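Local coordinates for novel protein similar to vertebrate potassium voltage-gated channel, subfamily H (Eag-related) family (Danio rerio, PDB 3UKN), which probably forms the pore of a voltage-gated potassium channel, of which this chain is the intracellular C-linker and cyclic nucleotide-binding homology domain, at residues Lys19-Lys22 with Asp23-Val27; Ala67-Ala70 with Met71-Lys75; Arg92-Ser95 with Leu96-Lys99; Lys176-Arg179 with Glu180-Leu184. All blocks are in the same frame, centred on the assembly; numbering follows the deposited sequence.

All four contacts are local, each within or at the end of one helix. Contact 1 lies on the surface, in helix 13-27. Its charged side faces outward, and its apolar side meets helix 32-45 and the second subunit. Contacts 2, 3 and 4 are partly buried. Contact 2 also reaches the second subunit and touches contact 3, their centres about 9 Å apart. Contact 3 in turn packs on contact 4, with Leu94 and Ile97 against Val181. Contacts 1 and 4 keep regular i to i+4 backbone bonds. Contacts 2 and 3 are helix ends, where i to i+3 bonds join the i to i+4 ones and side chains or a water take up carbonyls.

Contact 1. Residues Lys19-Lys22 with Asp23-Val27; sequences KDLK and DFIRV
Asp23 meets the preceding turn through its backbone N, which donates to Lys19 O at 2.8 Å and 170°. Its CB sits 3.6 Å from Asp20 O. Phe24 follows the same pattern, with N bonded to Asp20 O at 3.1 Å. Its ring leads away from residues 19-22 and meets the His28 ring, and Leu58 of the second subunit packs on it. This is the regular alpha-helix of 13-27, the first modelled helix of the C-linker. It pairs with helix 32-45, which takes Leu21 and Ile25 on its Leu39, Phe42, Ala35 and Met38. Ile25 N donates to Leu21 O. Its CG1 lies anti to the carbonyl carbon (chi1 -62°), which brings CG1 to 3.1 Å from the same Leu21 O. CD1 continues to 4.4 Å from Leu21 CG, so the two side chains line one apolar ridge. Arg26 N donates to Lys22 O at 2.9 Å. Its chain bends at chi3 (79°) and turns back over Asp23. There NH1 makes a salt bridge with Asp23 OD1 at 3.1 Å, weak as a hydrogen bond. The carboxylate oxygen meets the guanidinium edge in plane. Val27 N bonds to Asp23 O at 2.7 Å.

Contact 2. Residues Ala67-Ala70 with Met71-Lys75; sequences ADIA and MHLNK
His72 reaches back over the helix end to Asp68. Its ND1 donates to Asp68 O at 3.1 Å, with the hydrogen pointing at the oxygen at 154°. The oxygen lies at the edge of the imidazole, in its plane. CG stands beside the backbone N (chi1 -71°), which swings the ring back beside the preceding turn. The backbone N of His72 goes to Ile69 O at 2.9 Å, approaching from above the carbonyl plane. Leu73 N makes a like bond to Ala70 O at 2.8 Å. Both are i to i+3 bonds, as at a tightening helix end. Met71 N keeps the helical i to i+4 bond to Ala67 O at 3.1 Å. The Met71 side chain lies beside that of Asp68 and points the same way, with CE 4.1 Å from Asp68 OD1. Ile69 CG2 comes within 4.5 Å of Leu73 CD1.

This is the C-terminal end of helix 63-71, in the part of the chain before the beta roll. Helix 88-96 packs here: Ile69 on Leu96, Ala70 on Arg92 and Ser95. The second subunit covers another part. Its Arg37 forms a salt bridge with Asp68 OD2, and its Leu30 packs on His72. The bond from the ring implies that ND1 carries a hydrogen. It also gives Asp68 O a side-chain donor where the backbone N of His72 has turned to Ile69.

Contact 3. Residues Arg92-Ser95 with Leu96-Lys99; sequences RSLS and LIIK
Ile98 packs back against the last turn of the helix, on Leu94 and Ser95. Its CB stands 3.9 Å from Ser95 O. CG1, placed beside the backbone N (chi1 -68°), comes to 3.2 Å from Leu94 O. Ile98 CD1 ends the chain 3.8 Å from Leu94 O and near Ser95 CA. Beyond the two segments the Ile98 side chain meets Lys75, Leu78 and Ile173.

Leu94 O accepts a hydrogen bond from Ile97 N at 3.2 Å, an i to i+3 bond. On the apolar side Leu94 CD2 and Ile97 CD1 are 4.4 Å apart. Here helix 88-96 ends and the chain passes into strand 99-103, at the start of the beta roll of a cyclic nucleotide-binding fold. Lys99 begins that strand with backbone bonds to Tyr172, and Ile97 reaches Val181 of helix 175-184.

Two residues earlier, Arg92 O is gripped by two donors. Leu96 N reaches it at 3.1 Å. Ser95 OG reaches it at 2.7 Å in the carbonyl plane, on a lone pair. With chi1 at 74°, OG stands between the backbone N and the carbonyl carbon, which folds the hydroxyl back on its own helix. Leu96 N shares a second, weak bond with Ser93 O. A water donates to both Ser95 O and Ile98 O, bridging the turn.

Contact 4. Residues Lys176-Arg179 with Glu180-Leu184; sequences KGLR and EVLRL
Glu180 touches Lys176 and Gly177 through CB, not through its flat carboxylate. Its CG stands anti to the backbone N (chi1 176°), and the extended chain carries the carboxylate away from that contact. Lys176 NZ lies 5.6 Å from Glu180 OE2, too far for contact; OE1 has a long, weak ion pair with Lys59. The extended Arg179 chain carries its guanidinium to the loop of Leu150, where NE bonds to Leu150 O, beside Glu153.

Backbone bonds and the aliphatic side chains make up the rest. Glu180 CB lies 3.4 Å from Gly177 O, and its N bonds to Lys176 O at 3.0 Å. Val181 N donates to Gly177 O at 169°, and Val181 CG2 closes over that oxygen at 3.4 Å. Leu182 N bonds to Leu178 O, close to straight. CG of Leu182 is anti to the carbonyl carbon (chi1 -62°), which sets it 3.3 Å from Leu178 O. The two leucine side chains cross obliquely, with Leu182 CD1 4.2 Å from Leu178 CG. Arg183 N goes to Arg179 O at 3.1 Å.

The helix follows strand 168-174. It has Leu178 and Val181 on Leu94 of helix 88-96, and Leu182 on Ala189 and Phe192 of helix 186-199, as in the helical part that accompanies the beta roll of cyclic nucleotide-binding domains.

Contact 1. Residues Lys19-Lys22 with Asp23-Val27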
loop_
_atom_site.group_PDB
_atom_site.type_symbol
_atom_site.label_atom_id
_atom_site.label_comp_id
_atom_site.label_asym_id
_atom_site.label_seq_id
_atom_site.Cartn_x
_atom_site.Cartn_y
_atom_site.Cartn_z
ATOM N N LYS B 19 4.686 -12.347 -8.969
ATOM C CA LYS B 19 5.963 -11.883 -9.494
ATOM C C LYS B 19 6.807 -11.267 -8.380
ATOM O O LYS B 19 8.003 -11.519 -8.283
ATOM C CB LYS B 19 5.777 -10.899 -10.653
ATOM C CG LYS B 19 5.182 -11.527 -11.907
ATOM C CD LYS B 19 5.390 -10.636 -13.124
ATOM C CE LYS B 19 4.207 -10.695 -14.071
ATOM N NZ LYS B 19 2.983 -10.113 -13.445
ATOM N N ASP B 20 6.173 -10.470 -7.529
ATOM C CA ASP B 20 6.885 -9.847 -6.428
ATOM C C ASP B 20 7.432 -10.904 -5.472
ATOM O O ASP B 20 8.507 -10.718 -4.894
ATOM C CB ASP B 20 5.984 -8.869 -5.672
ATOM C CG ASP B 20 5.707 -7.604 -6.471
ATOM O OD1 ASP B 20 6.119 -7.540 -7.652
ATOM O OD2 ASP B 20 5.062 -6.674 -5.939
ATOM N N LEU B 21 6.692 -12.003 -5.293
ATOM C CA LEU B 21 7.163 -13.099 -4.444
ATOM C C LEU B 21 8.370 -13.805 -5.072
ATOM O O LEU B 21 9.323 -14.184 -4.388
ATOM C CB LEU B 21 6.047 -14.104 -4.204
ATOM C CG LEU B 21 6.372 -15.128 -3.131
ATOM C CD1 LEU B 21 6.794 -14.417 -1.858
ATOM C CD2 LEU B 21 5.168 -16.031 -2.881
ATOM N N LYS B 22 8.324 -13.989 -6.381
ATOM C CA LYS B 22 9.441 -14.590 -7.079
ATOM C C LYS B 22 10.688 -13.690 -7.058
ATOM O O LYS B 22 11.790 -14.173 -6.830
ATOM C CB LYS B 22 9.026 -14.988 -8.488
ATOM C CG LYS B 22 8.077 -16.177 -8.487
ATOM C CD LYS B 22 7.601 -16.560 -9.889
ATOM C CE LYS B 22 6.787 -17.853 -9.841
ATOM N NZ LYS B 22 6.334 -18.334 -11.189
ATOM N N ASP B 23 10.506 -12.389 -7.272
ATOM C CA ASP B 23 11.602 -11.440 -7.144
ATOM C C ASP B 23 12.293 -11.601 -5.799
ATOM O O ASP B 23 13.518 -11.730 -5.726
ATOM C CB ASP B 23 11.082 -10.013 -7.243
ATOM C CG ASP B 23 11.107 -9.482 -8.651
ATOM O OD1 ASP B 23 11.040 -10.293 -9.606
ATOM O OD2 ASP B 23 11.192 -8.245 -8.798
ATOM N N PHE B 24 11.500 -11.588 -4.733
ATOM C CA PHE B 24 12.045 -11.639 -3.381
ATOM C C PHE B 24 12.886 -12.891 -3.145
ATOM O O PHE B 24 13.920 -12.832 -2.482
ATOM C CB PHE B 24 10.918 -11.542 -2.361
ATOM C CG PHE B 24 11.369 -11.645 -0.929
ATOM C CD1 PHE B 24 11.558 -10.504 -0.162
ATOM C CD2 PHE B 24 11.565 -12.889 -0.331
ATOM C CE1 PHE B 24 11.944 -10.604 1.181
ATOM C CE2 PHE B 24 11.959 -12.988 1.002
ATOM C CZ PHE B 24 12.147 -11.848 1.757
ATOM N N ILE B 25 12.439 -14.013 -3.702
ATOM C CA ILE B 25 13.162 -15.277 -3.644
ATOM C C ILE B 25 14.456 -15.228 -4.463
ATOM O O ILE B 25 15.475 -15.811 -4.089
ATOM C CB ILE B 25 12.295 -16.398 -4.226
ATOM C CG1 ILE B 25 11.017 -16.579 -3.397
ATOM C CG2 ILE B 25 13.100 -17.702 -4.339
ATOM C CD1 ILE B 25 9.959 -17.398 -4.105
ATOM N N ARG B 26 14.398 -14.537 -5.593
ATOM C CA ARG B 26 15.521 -14.453 -6.505
ATOM C C ARG B 26 16.572 -13.470 -5.996
ATOM O O ARG B 26 17.765 -13.718 -6.120
ATOM C CB ARG B 26 15.035 -14.019 -7.887
ATOM C CG ARG B 26 16.062 -14.166 -8.991
ATOM C CD ARG B 26 15.773 -13.214 -10.141
ATOM N NE ARG B 26 16.221 -11.860 -9.831
ATOM C CZ ARG B 26 15.410 -10.830 -9.612
ATOM N NH1 ARG B 26 14.097 -10.991 -9.683
ATOM N NH2 ARG B 26 15.913 -9.636 -9.330
ATOM N N VAL B 27 16.139 -12.354 -5.423
ATOM C CA VAL B 27 17.105 -11.353 -4.999
ATOM C C VAL B 27 17.889 -11.835 -3.787
ATOM O O VAL B 27 19.022 -11.414 -3.570
ATOM C CB VAL B 27 16.447 -10.007 -4.676
ATOM C CG1 VAL B 27 15.830 -9.397 -5.936
ATOM C CG2 VAL B 27 15.403 -10.191 -3.609
#

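Contact 2. Residues Ala67-Ala70 with Met71-Lys75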
loop_
_atom_site.group_PDB
_atom_site.type_symbol
_atom_site.label_atom_id
_atom_site.label_comp_id
_atom_site.label_asym_id
_atom_site.label_seq_id
_atom_site.Cartn_x
_atom_site.Cartn_y
_atom_site.Cartn_z
ATOM N N ALA B 67 -9.317 17.120 -11.612
ATOM C CA ALA B 67 -10.634 17.283 -12.216
ATOM C C ALA B 67 -10.554 16.822 -13.671
ATOM O O ALA B 67 -11.322 15.970 -14.108
ATOM C CB ALA B 67 -11.109 18.724 -12.131
ATOM N N ASP B 68 -9.602 17.364 -14.420
ATOM C CA ASP B 68 -9.492 16.985 -15.818
ATOM C C ASP B 68 -9.409 15.465 -16.042
ATOM O O ASP B 68 -10.032 14.936 -16.965
ATOM C CB ASP B 68 -8.355 17.746 -16.508
ATOM C CG ASP B 68 -8.748 19.177 -16.866
ATOM O OD1 ASP B 68 -9.939 19.529 -16.695
ATOM O OD2 ASP B 68 -7.876 19.942 -17.333
ATOM N N ILE B 69 -8.654 14.759 -15.201
ATOM C CA ILE B 69 -8.657 13.299 -15.268
ATOM C C ILE B 69 -10.042 12.711 -14.940
ATOM O O ILE B 69 -10.558 11.848 -15.661
ATOM C CB ILE B 69 -7.653 12.676 -14.297
ATOM C CG1 ILE B 69 -6.217 13.045 -14.695
ATOM C CG2 ILE B 69 -7.850 11.171 -14.266
ATOM C CD1 ILE B 69 -5.246 13.066 -13.531
ATOM N N ALA B 70 -10.635 13.159 -13.842
ATOM C CA ALA B 70 -11.922 12.590 -13.435
ATOM C C ALA B 70 -12.979 12.629 -14.564
ATOM O O ALA B 70 -13.683 11.638 -14.789
ATOM C CB ALA B 70 -12.437 13.243 -12.157
ATOM N N MET B 71 -13.057 13.745 -15.292
ATOM C CA MET B 71 -13.999 13.880 -16.409
ATOM C C MET B 71 -13.943 12.726 -17.422
ATOM O O MET B 71 -14.947 12.421 -18.071
ATOM C CB MET B 71 -13.798 15.211 -17.144
ATOM C CG MET B 71 -14.462 16.437 -16.514
ATOM S SD MET B 71 -13.816 17.948 -17.265
ATOM C CE MET B 71 -13.928 19.121 -15.904
ATOM N N HIS B 72 -12.780 12.094 -17.570
ATOM C CA HIS B 72 -12.641 10.991 -18.523
ATOM C C HIS B 72 -12.990 9.621 -17.931
ATOM O O HIS B 72 -12.888 8.592 -18.615
ATOM C CB HIS B 72 -11.227 10.950 -19.106
ATOM C CG HIS B 72 -10.928 12.071 -20.042
ATOM N ND1 HIS B 72 -10.426 13.291 -19.615
ATOM C CD2 HIS B 72 -11.061 12.179 -21.386
ATOM C CE1 HIS B 72 -10.268 14.087 -20.650
ATOM N NE2 HIS B 72 -10.641 13.435 -21.743
ATOM N N LEU B 73 -13.380 9.593 -16.661
ATOM C CA LEU B 73 -13.718 8.317 -16.037
ATOM C C LEU B 73 -15.218 8.198 -15.894
ATOM O O LEU B 73 -15.890 9.164 -15.515
ATOM C CB LEU B 73 -13.043 8.156 -14.665
ATOM C CG LEU B 73 -11.518 8.339 -14.607
ATOM C CD1 LEU B 73 -10.944 8.091 -13.191
ATOM C CD2 LEU B 73 -10.841 7.452 -15.619
ATOM N N ASN B 74 -15.740 7.018 -16.215
ATOM C CA ASN B 74 -17.134 6.678 -15.915
ATOM C C ASN B 74 -17.180 5.307 -15.217
ATOM O O ASN B 74 -17.564 4.299 -15.815
ATOM C CB ASN B 74 -17.988 6.685 -17.191
ATOM N N LYS B 75 -16.756 5.278 -13.957
ATOM C CA LYS B 75 -16.617 4.028 -13.220
ATOM C C LYS B 75 -17.961 3.377 -12.870
ATOM O O LYS B 75 -18.780 3.967 -12.164
ATOM C CB LYS B 75 -15.794 4.268 -11.950
ATOM C CG LYS B 75 -14.308 4.580 -12.221
ATOM C CD LYS B 75 -13.596 3.387 -12.839
ATOM C CE LYS B 75 -12.391 3.822 -13.659
ATOM N NZ LYS B 75 -11.639 2.652 -14.190
#

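Contact 3. Residues Arg92-Ser95 with Leu96-Lys99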
loop_
_atom_site.group_PDB
_atom_site.type_symbol
_atom_site.label_atom_id
_atom_site.label_comp_id
_atom_site.label_asym_id
_atom_site.label_seq_id
_atom_site.Cartn_x
_atom_site.Cartn_y
_atom_site.Cartn_z
ATOM N N ARG B 92 -16.022 12.892 -7.993
ATOM C CA ARG B 92 -14.710 12.960 -8.637
ATOM C C ARG B 92 -13.617 12.309 -7.787
ATOM O O ARG B 92 -12.927 11.406 -8.254
ATOM C CB ARG B 92 -14.352 14.391 -9.026
ATOM C CG ARG B 92 -15.030 14.796 -10.322
ATOM C CD ARG B 92 -14.875 16.266 -10.617
ATOM N NE ARG B 92 -15.493 16.638 -11.884
ATOM C CZ ARG B 92 -15.566 17.891 -12.326
ATOM N NH1 ARG B 92 -15.063 18.874 -11.588
ATOM N NH2 ARG B 92 -16.139 18.165 -13.494
ATOM N N SER B 93 -13.478 12.766 -6.547
ATOM C CA SER B 93 -12.552 12.174 -5.572
ATOM C C SER B 93 -12.663 10.652 -5.515
ATOM O O SER B 93 -11.671 9.951 -5.620
ATOM C CB SER B 93 -12.804 12.756 -4.180
ATOM O OG SER B 93 -12.849 14.176 -4.218
ATOM N N LEU B 94 -13.879 10.141 -5.360
ATOM C CA LEU B 94 -14.082 8.703 -5.320
ATOM C C LEU B 94 -13.601 8.016 -6.578
ATOM O O LEU B 94 -13.040 6.918 -6.535
ATOM C CB LEU B 94 -15.564 8.362 -5.094
ATOM C CG LEU B 94 -16.107 8.594 -3.683
ATOM C CD1 LEU B 94 -17.600 8.224 -3.582
ATOM C CD2 LEU B 94 -15.297 7.791 -2.688
ATOM N N SER B 95 -13.845 8.636 -7.712
ATOM C CA SER B 95 -13.556 7.960 -8.970
ATOM C C SER B 95 -12.058 7.827 -9.154
ATOM O O SER B 95 -11.600 6.916 -9.840
ATOM C CB SER B 95 -14.163 8.708 -10.174
ATOM O OG SER B 95 -13.417 9.869 -10.439
ATOM N N LEU B 96 -11.303 8.739 -8.546
ATOM C CA LEU B 96 -9.847 8.715 -8.670
ATOM C C LEU B 96 -9.132 7.663 -7.789
ATOM O O LEU B 96 -7.942 7.420 -7.975
ATOM C CB LEU B 96 -9.266 10.114 -8.427
ATOM C CG LEU B 96 -9.664 11.213 -9.417
ATOM C CD1 LEU B 96 -9.298 12.599 -8.891
ATOM C CD2 LEU B 96 -9.051 10.962 -10.790
ATOM N N ILE B 97 -9.844 7.054 -6.838
ATOM C CA ILE B 97 -9.248 6.038 -5.957
ATOM C C ILE B 97 -9.845 4.648 -6.210
ATOM O O ILE B 97 -9.636 3.718 -5.435
ATOM C CB ILE B 97 -9.375 6.384 -4.422
ATOM C CG1 ILE B 97 -10.851 6.389 -3.969
ATOM C CG2 ILE B 97 -8.647 7.704 -4.076
ATOM C CD1 ILE B 97 -11.064 6.614 -2.456
ATOM N N ILE B 98 -10.582 4.508 -7.305
ATOM C CA ILE B 98 -11.175 3.222 -7.650
ATOM C C ILE B 98 -10.163 2.361 -8.407
ATOM O O ILE B 98 -9.508 2.835 -9.325
ATOM C CB ILE B 98 -12.467 3.399 -8.518
ATOM C CG1 ILE B 98 -13.588 4.036 -7.701
ATOM C CG2 ILE B 98 -12.923 2.073 -9.098
ATOM C CD1 ILE B 98 -14.836 4.242 -8.487
ATOM N N LYS B 99 -10.049 1.095 -8.025
ATOM C CA LYS B 99 -9.090 0.173 -8.629
ATOM C C LYS B 99 -9.847 -0.976 -9.251
ATOM O O LYS B 99 -11.047 -1.137 -9.019
ATOM C CB LYS B 99 -8.174 -0.426 -7.558
ATOM C CG LYS B 99 -7.571 0.575 -6.599
ATOM C CD LYS B 99 -6.272 1.098 -7.153
ATOM C CE LYS B 99 -5.595 2.023 -6.154
ATOM N NZ LYS B 99 -4.335 2.563 -6.739
HETATM O O HOH W 1 -9.613 5.019 -11.182
#

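Contact 4. Residues Lys176-Arg179 with Glu180-Leu184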
loop_
_atom_site.group_PDB
_atom_site.type_symbol
_atom_site.label_atom_id
_atom_site.label_comp_id
_atom_site.label_asym_id
_atom_site.label_seq_id
_atom_site.Cartn_x
_atom_site.Cartn_y
_atom_site.Cartn_z
ATOM N N LYS B 176 -10.144 2.545 3.773
ATOM C CA LYS B 176 -9.321 3.674 4.180
ATOM C C LYS B 176 -9.589 4.872 3.268
ATOM O O LYS B 176 -9.858 5.963 3.744
ATOM C CB LYS B 176 -7.849 3.281 4.120
ATOM C CG LYS B 176 -6.868 4.274 4.727
ATOM C CD LYS B 176 -5.444 3.742 4.561
ATOM C CE LYS B 176 -4.409 4.849 4.416
ATOM N NZ LYS B 176 -4.207 5.601 5.688
ATOM N N GLY B 177 -9.541 4.660 1.957
ATOM C CA GLY B 177 -9.668 5.761 1.008
ATOM C C GLY B 177 -11.086 6.299 1.047
ATOM O O GLY B 177 -11.329 7.503 1.079
ATOM N N LEU B 178 -12.025 5.372 1.065
ATOM C CA LEU B 178 -13.432 5.687 1.169
ATOM C C LEU B 178 -13.719 6.492 2.411
ATOM O O LEU B 178 -14.483 7.452 2.358
ATOM C CB LEU B 178 -14.246 4.400 1.189
ATOM C CG LEU B 178 -15.737 4.552 1.431
ATOM C CD1 LEU B 178 -16.442 5.047 0.176
ATOM C CD2 LEU B 178 -16.267 3.191 1.828
ATOM N N ARG B 179 -13.101 6.137 3.531
ATOM C CA ARG B 179 -13.430 6.834 4.773
ATOM C C ARG B 179 -12.857 8.224 4.748
ATOM O O ARG B 179 -13.434 9.151 5.304
ATOM C CB ARG B 179 -12.941 6.070 6.015
ATOM C CG ARG B 179 -13.757 4.801 6.331
ATOM C CD ARG B 179 -13.000 3.900 7.289
ATOM N NE ARG B 179 -13.703 2.654 7.595
ATOM C CZ ARG B 179 -13.104 1.556 8.056
ATOM N NH1 ARG B 179 -11.786 1.546 8.246
ATOM N NH2 ARG B 179 -13.813 0.466 8.322
ATOM N N GLU B 180 -11.707 8.360 4.096
ATOM C CA GLU B 180 -11.037 9.646 3.981
ATOM C C GLU B 180 -11.921 10.584 3.156
ATOM O O GLU B 180 -12.192 11.719 3.549
ATOM C CB GLU B 180 -9.663 9.457 3.336
ATOM C CG GLU B 180 -8.900 10.740 3.066
ATOM C CD GLU B 180 -7.474 10.478 2.599
ATOM O OE1 GLU B 180 -6.757 11.452 2.288
ATOM O OE2 GLU B 180 -7.066 9.295 2.545
ATOM N N VAL B 181 -12.414 10.088 2.030
ATOM C CA VAL B 181 -13.334 10.879 1.201
ATOM C C VAL B 181 -14.636 11.289 1.911
ATOM O O VAL B 181 -15.008 12.465 1.894
ATOM C CB VAL B 181 -13.635 10.196 -0.129
ATOM C CG1 VAL B 181 -14.634 11.022 -0.924
ATOM C CG2 VAL B 181 -12.351 10.041 -0.913
ATOM N N LEU B 182 -15.313 10.339 2.554
ATOM C CA LEU B 182 -16.555 10.662 3.272
ATOM C C LEU B 182 -16.348 11.759 4.327
ATOM O O LEU B 182 -17.207 12.610 4.527
ATOM C CB LEU B 182 -17.167 9.416 3.921
ATOM C CG LEU B 182 -17.592 8.304 2.954
ATOM C CD1 LEU B 182 -18.107 7.109 3.730
ATOM C CD2 LEU B 182 -18.628 8.782 1.939
ATOM N N ARG B 183 -15.200 11.729 4.987
ATOM C CA ARG B 183 -14.855 12.722 6.000
ATOM C C ARG B 183 -14.789 14.155 5.432
ATOM O O ARG B 183 -14.903 15.133 6.165
ATOM C CB ARG B 183 -13.526 12.328 6.649
ATOM C CG ARG B 183 -13.155 13.096 7.885
ATOM C CD ARG B 183 -11.772 12.673 8.342
ATOM N NE ARG B 183 -10.904 12.434 7.193
ATOM C CZ ARG B 183 -10.347 13.396 6.463
ATOM N NH1 ARG B 183 -10.561 14.673 6.768
ATOM N NH2 ARG B 183 -9.577 13.080 5.430
ATOM N N LEU B 184 -14.617 14.270 4.119
ATOM C CA LEU B 184 -14.509 15.569 3.479
ATOM C C LEU B 184 -15.867 15.972 2.930
ATOM O O LEU B 184 -16.061 17.121 2.547
ATOM C CB LEU B 184 -13.476 15.516 2.352
ATOM C CG LEU B 184 -12.116 14.947 2.766
ATOM C CD1 LEU B 184 -11.264 14.631 1.543
ATOM C CD2 LEU B 184 -11.396 15.899 3.719
#